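Local coordinates for DnaJ homolog subfamily C member 27-A (PDB 6JMG), which binds GTP as a Rab-like small GTPase carrying a DnaJ domain, and is possibly involved in regulating the MEK/ERK pathway, at residues R16-K29 and F85-D97. Residues are numbered along the deposited sequence; the frame is centred on the assembly and turned at random.
Sequences RIKVISMGNAEVGK and FYKDTQGVILVYD. With GTP (guanosine-5'-triphosphate), chain C.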
ATOM      1  N   ARG A  16      -8.353  15.868  -8.372  1.00 57.78           N
ATOM      2  CA  ARG A  16      -7.013  16.309  -8.013  1.00 59.56           C
ATOM      3  C   ARG A  16      -6.367  15.246  -7.141  1.00 61.76           C
ATOM      4  O   ARG A  16      -6.838  14.979  -6.031  1.00 71.34           O
ATOM      5  CB  ARG A  16      -7.056  17.665  -7.308  1.00 72.38           C
ATOM      6  CG  ARG A  16      -8.057  18.621  -7.978  1.00 89.09           C
ATOM      7  CD  ARG A  16      -8.316  19.912  -7.205  1.00 95.45           C
ATOM      8  NE  ARG A  16      -7.620  21.046  -7.802  1.00107.77           N
ATOM      9  CZ  ARG A  16      -8.068  21.728  -8.852  1.00114.25           C
ATOM     10  NH1 ARG A  16      -9.214  21.386  -9.432  1.00108.68           N
ATOM     11  NH2 ARG A  16      -7.365  22.748  -9.331  1.00118.83           N
ATOM     12  N   ILE A  17      -5.273  14.655  -7.632  1.00 64.11           N
ATOM     13  CA  ILE A  17      -4.608  13.546  -6.956  1.00 57.32           C
ATOM     14  C   ILE A  17      -3.130  13.872  -6.833  1.00 57.19           C
ATOM     15  O   ILE A  17      -2.607  14.777  -7.487  1.00 63.81           O
ATOM     16  CB  ILE A  17      -4.793  12.194  -7.684  1.00 59.83           C
ATOM     17  CG1 ILE A  17      -3.969  12.152  -8.978  1.00 58.60           C
ATOM     18  CG2 ILE A  17      -6.251  11.944  -8.027  1.00 62.85           C
ATOM     19  CD1 ILE A  17      -4.031  10.805  -9.695  1.00 63.61           C
ATOM     20  N   LYS A  18      -2.469  13.104  -5.974  1.00 49.18           N
ATOM     21  CA  LYS A  18      -1.063  13.232  -5.629  1.00 57.82           C
ATOM     22  C   LYS A  18      -0.362  11.894  -5.878  1.00 68.42           C
ATOM     23  O   LYS A  18      -0.828  10.849  -5.415  1.00 54.75           O
ATOM     24  CB  LYS A  18      -0.923  13.654  -4.165  1.00 44.76           C
ATOM     25  CG  LYS A  18       0.494  13.544  -3.623  1.00 55.00           C
ATOM     26  CD  LYS A  18       0.558  13.843  -2.119  1.00 54.29           C
ATOM     27  CE  LYS A  18       1.973  14.162  -1.690  1.00 50.35           C
ATOM     28  NZ  LYS A  18       2.339  13.325  -0.537  1.00 61.08           N
ATOM     29  N   VAL A  19       0.739  11.925  -6.625  1.00 59.19           N
ATOM     30  CA  VAL A  19       1.503  10.743  -7.016  1.00 54.62           C
ATOM     31  C   VAL A  19       2.948  10.951  -6.583  1.00 55.48           C
ATOM     32  O   VAL A  19       3.509  12.042  -6.769  1.00 57.72           O
ATOM     33  CB  VAL A  19       1.423  10.493  -8.538  1.00 58.36           C
ATOM     34  CG1 VAL A  19       2.376   9.411  -8.940  1.00 52.74           C
ATOM     35  CG2 VAL A  19      -0.017  10.167  -8.981  1.00 46.46           C
ATOM     36  N   ILE A  20       3.548   9.948  -5.963  1.00 47.44           N
ATOM     37  CA  ILE A  20       4.961  10.019  -5.639  1.00 50.33           C
ATOM     38  C   ILE A  20       5.687   8.835  -6.258  1.00 56.05           C
ATOM     39  O   ILE A  20       5.084   7.818  -6.619  1.00 62.74           O
ATOM     40  CB  ILE A  20       5.199  10.063  -4.126  1.00 51.90           C
ATOM     41  CG1 ILE A  20       4.799   8.745  -3.498  1.00 44.13           C
ATOM     42  CG2 ILE A  20       4.419  11.218  -3.492  1.00 48.37           C
ATOM     43  CD1 ILE A  20       5.244   8.669  -2.054  1.00 57.91           C
ATOM     44  N   SER A  21       7.006   8.969  -6.354  1.00 54.16           N
ATOM     45  CA  SER A  21       7.885   7.908  -6.835  1.00 53.49           C
ATOM     46  C   SER A  21       8.841   7.478  -5.730  1.00 55.95           C
ATOM     47  O   SER A  21       9.401   8.317  -5.020  1.00 56.19           O
ATOM     48  CB  SER A  21       8.699   8.394  -8.031  1.00 47.58           C
ATOM     49  OG  SER A  21       9.582   9.430  -7.602  1.00 53.41           O
ATOM     50  N   MET A  22       9.075   6.179  -5.618  1.00 56.17           N
ATOM     51  CA  MET A  22       9.999   5.673  -4.617  1.00 59.99           C
ATOM     52  C   MET A  22      10.866   4.594  -5.259  1.00 63.43           C
ATOM     53  O   MET A  22      10.431   3.882  -6.173  1.00 58.25           O
ATOM     54  CB  MET A  22       9.275   5.104  -3.371  1.00 56.40           C
ATOM     55  CG  MET A  22       8.344   6.063  -2.639  1.00 62.78           C
ATOM     56  SD  MET A  22       7.435   5.397  -1.209  1.00 61.32           S
ATOM     57  CE  MET A  22       8.322   3.895  -0.917  1.00 50.40           C
ATOM     58  N   GLY A  23      12.089   4.482  -4.768  1.00 52.18           N
ATOM     59  CA  GLY A  23      13.031   3.472  -5.210  1.00 46.71           C
ATOM     60  C   GLY A  23      14.445   4.031  -5.231  1.00 54.61           C
ATOM     61  O   GLY A  23      14.673   5.246  -5.206  1.00 53.47           O
ATOM     62  N   ASN A  24      15.415   3.123  -5.296  1.00 56.68           N
ATOM     63  CA  ASN A  24      16.818   3.486  -5.150  1.00 56.96           C
ATOM     64  C   ASN A  24      17.267   4.455  -6.246  1.00 60.18           C
ATOM     65  O   ASN A  24      16.588   4.674  -7.255  1.00 67.55           O
ATOM     66  CB  ASN A  24      17.680   2.224  -5.149  1.00 51.55           C
ATOM     67  CG  ASN A  24      17.607   1.459  -3.820  1.00 51.49           C
ATOM     68  OD1 ASN A  24      16.822   1.796  -2.936  1.00 58.27           O
ATOM     69  ND2 ASN A  24      18.436   0.433  -3.680  1.00 46.69           N
ATOM     70  N   ALA A  25      18.426   5.064  -6.021  1.00 58.56           N
ATOM     71  CA  ALA A  25      18.987   5.968  -7.015  1.00 61.29           C
ATOM     72  C   ALA A  25      19.335   5.225  -8.304  1.00 60.38           C
ATOM     73  O   ALA A  25      19.677   4.036  -8.287  1.00 61.05           O
ATOM     74  CB  ALA A  25      20.231   6.660  -6.467  1.00 47.16           C
ATOM     75  N   GLU A  26      19.238   5.944  -9.433  1.00 60.16           N
ATOM     76  CA  GLU A  26      19.615   5.483 -10.775  1.00 60.50           C
ATOM     77  C   GLU A  26      18.667   4.431 -11.317  1.00 61.38           C
ATOM     78  O   GLU A  26      18.922   3.842 -12.369  1.00 71.27           O
ATOM     79  CB  GLU A  26      21.039   4.924 -10.815  1.00 58.19           C
ATOM     80  CG  GLU A  26      22.110   5.980 -10.742  1.00 79.90           C
ATOM     81  CD  GLU A  26      23.355   5.571 -11.494  1.00 94.79           C
ATOM     82  OE1 GLU A  26      23.232   5.163 -12.681  1.00 86.97           O
ATOM     83  OE2 GLU A  26      24.448   5.650 -10.888  1.00102.25           O
ATOM     84  N   VAL A  27      17.573   4.179 -10.616  1.00 63.79           N
ATOM     85  CA  VAL A  27      16.650   3.128 -10.990  1.00 56.39           C
ATOM     86  C   VAL A  27      15.737   3.525 -12.150  1.00 56.51           C
ATOM     87  O   VAL A  27      15.270   2.648 -12.880  1.00 52.80           O
ATOM     88  CB  VAL A  27      15.924   2.761  -9.680  1.00 56.93           C
ATOM     89  CG1 VAL A  27      14.587   2.216  -9.917  1.00 63.10           C
ATOM     90  CG2 VAL A  27      16.756   1.767  -8.898  1.00 58.03           C
ATOM     91  N   GLY A  28      15.521   4.817 -12.385  1.00 63.48           N
ATOM     92  CA  GLY A  28      14.701   5.280 -13.481  1.00 48.40           C
ATOM     93  C   GLY A  28      13.393   5.980 -13.111  1.00 71.61           C
ATOM     94  O   GLY A  28      12.492   6.047 -13.958  1.00 66.40           O
ATOM     95  N   LYS A  29      13.263   6.501 -11.884  1.00 67.05           N
ATOM     96  CA  LYS A  29      11.996   7.093 -11.472  1.00 57.34           C
ATOM     97  C   LYS A  29      11.687   8.334 -12.291  1.00 57.21           C
ATOM     98  O   LYS A  29      10.607   8.460 -12.875  1.00 57.34           O
ATOM     99  CB  LYS A  29      12.046   7.460  -9.987  1.00 46.68           C
ATOM    100  CG  LYS A  29      12.276   6.264  -9.068  1.00 54.00           C
ATOM    101  CD  LYS A  29      12.248   6.661  -7.595  1.00 48.68           C
ATOM    102  CE  LYS A  29      13.493   7.463  -7.191  1.00 53.97           C
ATOM    103  NZ  LYS A  29      14.765   6.798  -7.534  1.00 47.79           N
ATOM    104  N   PHE A  85       6.756  14.257   2.267  1.00 55.72           N
ATOM    105  CA  PHE A  85       5.854  14.161   1.130  1.00 53.11           C
ATOM    106  C   PHE A  85       5.126  12.829   1.020  1.00 55.58           C
ATOM    107  O   PHE A  85       4.428  12.607   0.025  1.00 63.91           O
ATOM    108  CB  PHE A  85       6.609  14.487  -0.154  1.00 55.32           C
ATOM    109  CG  PHE A  85       7.255  15.831  -0.126  1.00 56.11           C
ATOM    110  CD1 PHE A  85       6.504  16.982  -0.351  1.00 48.80           C
ATOM    111  CD2 PHE A  85       8.604  15.956   0.165  1.00 55.51           C
ATOM    112  CE1 PHE A  85       7.104  18.220  -0.323  1.00 48.06           C
ATOM    113  CE2 PHE A  85       9.205  17.190   0.203  1.00 49.69           C
ATOM    114  CZ  PHE A  85       8.468  18.321  -0.023  1.00 45.17           C
ATOM    115  N   TYR A  86       5.173  11.985   2.048  1.00 55.66           N
ATOM    116  CA  TYR A  86       4.437  10.730   1.962  1.00 57.50           C
ATOM    117  C   TYR A  86       2.953  10.909   2.290  1.00 62.03           C
ATOM    118  O   TYR A  86       2.117  10.136   1.803  1.00 64.43           O
ATOM    119  CB  TYR A  86       5.046   9.680   2.896  1.00 48.33           C
ATOM    120  CG  TYR A  86       6.399   9.116   2.504  1.00 59.25           C
ATOM    121  CD1 TYR A  86       6.566   8.362   1.342  1.00 64.29           C
ATOM    122  CD2 TYR A  86       7.501   9.286   3.331  1.00 63.70           C
ATOM    123  CE1 TYR A  86       7.808   7.818   1.001  1.00 56.84           C
ATOM    124  CE2 TYR A  86       8.745   8.748   2.999  1.00 66.20           C
ATOM    125  CZ  TYR A  86       8.892   8.018   1.840  1.00 69.03           C
ATOM    126  OH  TYR A  86      10.127   7.493   1.524  1.00 70.26           O
ATOM    127  N   LYS A  87       2.597  11.895   3.108  1.00 64.26           N
ATOM    128  CA  LYS A  87       1.215  12.001   3.557  1.00 67.88           C
ATOM    129  C   LYS A  87       0.265  12.367   2.414  1.00 63.12           C
ATOM    130  O   LYS A  87       0.626  13.062   1.463  1.00 71.81           O
ATOM    131  CB  LYS A  87       1.081  13.023   4.687  1.00 76.66           C
ATOM    132  CG  LYS A  87       2.072  14.175   4.652  1.00 88.52           C
ATOM    133  CD  LYS A  87       1.903  15.098   5.874  1.00 91.36           C
ATOM    134  CE  LYS A  87       2.709  16.388   5.731  1.00 84.09           C
ATOM    135  NZ  LYS A  87       4.019  16.271   6.428  1.00 81.21           N
ATOM    136  N   ASP A  88      -0.977  11.912   2.545  1.00 65.39           N
ATOM    137  CA  ASP A  88      -2.060  12.220   1.611  1.00 69.29           C
ATOM    138  C   ASP A  88      -1.696  11.812   0.187  1.00 69.76           C
ATOM    139  O   ASP A  88      -1.887  12.553  -0.772  1.00 82.64           O
ATOM    140  CB  ASP A  88      -2.434  13.706   1.698  1.00 79.11           C
ATOM    141  CG  ASP A  88      -3.513  14.098   0.709  1.00 99.28           C
ATOM    142  OD1 ASP A  88      -4.596  13.462   0.713  1.00 97.78           O
ATOM    143  OD2 ASP A  88      -3.262  15.027  -0.091  1.00109.34           O
ATOM    144  N   THR A  89      -1.192  10.598   0.048  1.00 77.34           N
ATOM    145  CA  THR A  89      -0.810  10.072  -1.254  1.00 66.63           C
ATOM    146  C   THR A  89      -1.865   9.121  -1.796  1.00 59.98           C
ATOM    147  O   THR A  89      -2.351   8.246  -1.076  1.00 75.10           O
ATOM    148  CB  THR A  89       0.525   9.358  -1.141  1.00 59.93           C
ATOM    149  OG1 THR A  89       1.508  10.308  -0.726  1.00 59.23           O
ATOM    150  CG2 THR A  89       0.916   8.739  -2.474  1.00 57.71           C
ATOM    151  N   GLN A  90      -2.193   9.277  -3.080  1.00 58.81           N
ATOM    152  CA  GLN A  90      -3.157   8.400  -3.736  1.00 53.58           C
ATOM    153  C   GLN A  90      -2.511   7.326  -4.603  1.00 60.88           C
ATOM    154  O   GLN A  90      -3.056   6.221  -4.703  1.00 69.25           O
ATOM    155  CB  GLN A  90      -4.091   9.203  -4.637  1.00 49.92           C
ATOM    156  CG  GLN A  90      -5.145  10.050  -3.938  1.00 63.98           C
ATOM    157  CD  GLN A  90      -4.566  11.254  -3.247  1.00 69.81           C
ATOM    158  OE1 GLN A  90      -4.176  12.223  -3.895  1.00 80.59           O
ATOM    159  NE2 GLN A  90      -4.508  11.206  -1.923  1.00 67.34           N
ATOM    160  N   GLY A  91      -1.364   7.613  -5.204  1.00 60.55           N
ATOM    161  CA  GLY A  91      -0.670   6.638  -6.024  1.00 62.19           C
ATOM    162  C   GLY A  91       0.831   6.703  -5.778  1.00 58.06           C
ATOM    163  O   GLY A  91       1.378   7.775  -5.520  1.00 52.27           O
ATOM    164  N   VAL A  92       1.474   5.539  -5.887  1.00 54.46           N
ATOM    165  CA  VAL A  92       2.923   5.399  -5.721  1.00 59.15           C
ATOM    166  C   VAL A  92       3.500   4.656  -6.918  1.00 65.99           C
ATOM    167  O   VAL A  92       3.015   3.576  -7.280  1.00 61.19           O
ATOM    168  CB  VAL A  92       3.276   4.629  -4.441  1.00 56.11           C
ATOM    169  CG1 VAL A  92       4.757   4.240  -4.467  1.00 45.70           C
ATOM    170  CG2 VAL A  92       2.922   5.439  -3.210  1.00 50.74           C
ATOM    171  N   ILE A  93       4.551   5.214  -7.510  1.00 64.19           N
ATOM    172  CA  ILE A  93       5.319   4.547  -8.552  1.00 51.15           C
ATOM    173  C   ILE A  93       6.573   4.007  -7.878  1.00 57.49           C
ATOM    174  O   ILE A  93       7.493   4.761  -7.537  1.00 60.37           O
ATOM    175  CB  ILE A  93       5.621   5.497  -9.718  1.00 51.39           C
ATOM    176  CG1 ILE A  93       4.306   5.951 -10.345  1.00 54.48           C
ATOM    177  CG2 ILE A  93       6.389   4.805 -10.802  1.00 56.50           C
ATOM    178  CD1 ILE A  93       4.443   7.069 -11.353  1.00 55.86           C
ATOM    179  N   LEU A  94       6.596   2.696  -7.657  1.00 57.28           N
ATOM    180  CA  LEU A  94       7.681   2.031  -6.945  1.00 54.89           C
ATOM    181  C   LEU A  94       8.543   1.279  -7.951  1.00 56.02           C
ATOM    182  O   LEU A  94       8.073   0.333  -8.589  1.00 60.43           O
ATOM    183  CB  LEU A  94       7.122   1.079  -5.884  1.00 51.41           C
ATOM    184  CG  LEU A  94       8.141   0.553  -4.863  1.00 58.97           C
ATOM    185  CD1 LEU A  94       8.641   1.681  -4.002  1.00 63.58           C
ATOM    186  CD2 LEU A  94       7.541  -0.509  -3.991  1.00 53.02           C
ATOM    187  N   VAL A  95       9.810   1.675  -8.071  1.00 52.71           N
ATOM    188  CA  VAL A  95      10.627   1.282  -9.212  1.00 55.41           C
ATOM    189  C   VAL A  95      11.884   0.585  -8.722  1.00 57.23           C
ATOM    190  O   VAL A  95      12.469   0.983  -7.709  1.00 63.74           O
ATOM    191  CB  VAL A  95      11.004   2.488 -10.106  1.00 58.68           C
ATOM    192  CG1 VAL A  95      11.598   1.996 -11.441  1.00 52.99           C
ATOM    193  CG2 VAL A  95       9.797   3.422 -10.355  1.00 46.82           C
ATOM    194  N   TYR A  96      12.292  -0.458  -9.453  1.00 48.55           N
ATOM    195  CA  TYR A  96      13.621  -1.043  -9.328  1.00 51.69           C
ATOM    196  C   TYR A  96      14.167  -1.386 -10.707  1.00 61.82           C
ATOM    197  O   TYR A  96      13.479  -1.274 -11.731  1.00 51.57           O
ATOM    198  CB  TYR A  96      13.634  -2.293  -8.456  1.00 51.96           C
ATOM    199  CG  TYR A  96      12.839  -3.449  -8.978  1.00 50.20           C
ATOM    200  CD1 TYR A  96      11.448  -3.480  -8.862  1.00 56.06           C
ATOM    201  CD2 TYR A  96      13.475  -4.549  -9.540  1.00 53.35           C
ATOM    202  CE1 TYR A  96      10.711  -4.577  -9.323  1.00 60.85           C
ATOM    203  CE2 TYR A  96      12.759  -5.643  -9.997  1.00 54.31           C
ATOM    204  CZ  TYR A  96      11.381  -5.660  -9.892  1.00 62.12           C
ATOM    205  OH  TYR A  96      10.681  -6.759 -10.361  1.00 71.27           O
ATOM    206  N   ASP A  97      15.433  -1.801 -10.711  1.00 63.92           N
ATOM    207  CA  ASP A  97      16.189  -2.132 -11.914  1.00 54.78           C
ATOM    208  C   ASP A  97      16.413  -3.641 -11.929  1.00 59.10           C
ATOM    209  O   ASP A  97      17.095  -4.180 -11.049  1.00 64.76           O
ATOM    210  CB  ASP A  97      17.504  -1.342 -11.915  1.00 67.71           C
ATOM    211  CG  ASP A  97      18.410  -1.642 -13.110  1.00 80.05           C
ATOM    212  OD1 ASP A  97      19.410  -0.901 -13.259  1.00 83.89           O
ATOM    213  OD2 ASP A  97      18.164  -2.600 -13.880  1.00 84.40           O
TER
HETATM  214  PG  GTP C 301      17.437   9.436  -8.717  1.00 61.34           P
HETATM  215  O1G GTP C 301      16.563  10.632  -9.027  1.00 47.09           O
HETATM  216  O2G GTP C 301      16.909   8.642  -7.549  1.00 46.63           O
HETATM  217  O3G GTP C 301      18.843   9.913  -8.401  1.00 57.06           O
HETATM  218  O3B GTP C 301      17.477   8.363  -9.928  1.00 64.58           O
HETATM  219  PB  GTP C 301      16.200   8.008 -10.842  1.00 63.80           P
HETATM  220  O1B GTP C 301      15.418   6.858 -10.265  1.00 52.01           O
HETATM  221  O2B GTP C 301      15.259   9.164 -11.089  1.00 47.53           O
HETATM  222  O3A GTP C 301      16.885   7.473 -12.197  1.00 69.93           O
HETATM  223  PA  GTP C 301      16.792   8.270 -13.586  1.00 59.82           P
HETATM  224  O1A GTP C 301      15.378   8.380 -14.100  1.00 54.27           O
HETATM  225  O2A GTP C 301      17.407   9.634 -13.481  1.00 59.19           O
HETATM  226  O5' GTP C 301      17.705   7.311 -14.475  1.00 62.49           O
HETATM  227  C5' GTP C 301      19.002   6.984 -14.040  1.00 63.66           C
HETATM  228  C4' GTP C 301      19.818   6.616 -15.274  1.00 54.57           C
HETATM  229  O4' GTP C 301      19.283   5.436 -15.806  1.00 57.22           O
HETATM  230  C3' GTP C 301      19.755   7.628 -16.390  1.00 50.49           C
HETATM  231  O3' GTP C 301      21.021   7.570 -16.970  1.00 52.00           O
HETATM  232  C2' GTP C 301      18.775   7.083 -17.402  1.00 59.42           C
HETATM  233  O2' GTP C 301      19.116   7.333 -18.747  1.00 59.82           O
HETATM  234  C1' GTP C 301      18.911   5.610 -17.170  1.00 51.18           C
HETATM  235  N9  GTP C 301      17.652   4.908 -17.416  1.00 58.35           N
HETATM  236  C8  GTP C 301      16.429   5.176 -16.852  1.00 56.33           C
HETATM  237  N7  GTP C 301      15.539   4.257 -17.316  1.00 57.76           N
HETATM  238  C5  GTP C 301      16.182   3.419 -18.161  1.00 63.62           C
HETATM  239  C6  GTP C 301      15.756   2.323 -18.894  1.00 63.49           C
HETATM  240  O6  GTP C 301      14.583   1.957 -18.859  1.00 56.12           O
HETATM  241  N1  GTP C 301      16.664   1.625 -19.661  1.00 67.33           N
HETATM  242  C2  GTP C 301      17.980   2.015 -19.715  1.00 60.88           C
HETATM  243  N2  GTP C 301      18.821   1.330 -20.478  1.00 74.61           N
HETATM  244  N3  GTP C 301      18.407   3.111 -18.984  1.00 59.27           N
HETATM  245  C4  GTP C 301      17.518   3.804 -18.226  1.00 64.24           C
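Ile20 sets CG1 between its backbone N and carbonyl carbon (chi1 67°), which lays it alongside Val92, both pointing the same way, and brings CD1 obliquely to the Tyr86 ring. Met22, with CG beside its own N and opposite the carbonyl carbon (chi1 -57°), delivers SD to the edge of that ring, 3.3 Å from Tyr86 CE1, a Met-aromatic contact. The strands that carry them, 16-22 and 91-97, run parallel: Ile20 N hydrogen-bonds to Gly91 O and Ile20 O accepts from Ile93 N; Met22 N and Met22 O do the same with Ile93 O and Val95 N. At the start of the pairing Gln90 OE1 accepts a hydrogen bond from Lys18 N at 2.8 Å. In the P-loop that follows strand 16-22, Val27 CG1 packs 3.4 Å from Val95 CG1 and Lys29 CG rests on Val95 CG2. Lys29 NZ hydrogen-bonds GTP O1B and O2G, each at 2.8 Å, and Gly23 O from above its carbonyl plane. Replacing Lys29 by an alanine removes the ammonium, and would probably leave O1B and O2G without this charge partner and Gly23 O without its donor. Helix 107-117 covers Met22, Tyr86 and Val92, while strands 63-72 and 128-134 flank the pair within the central sheet of the Ras-like fold.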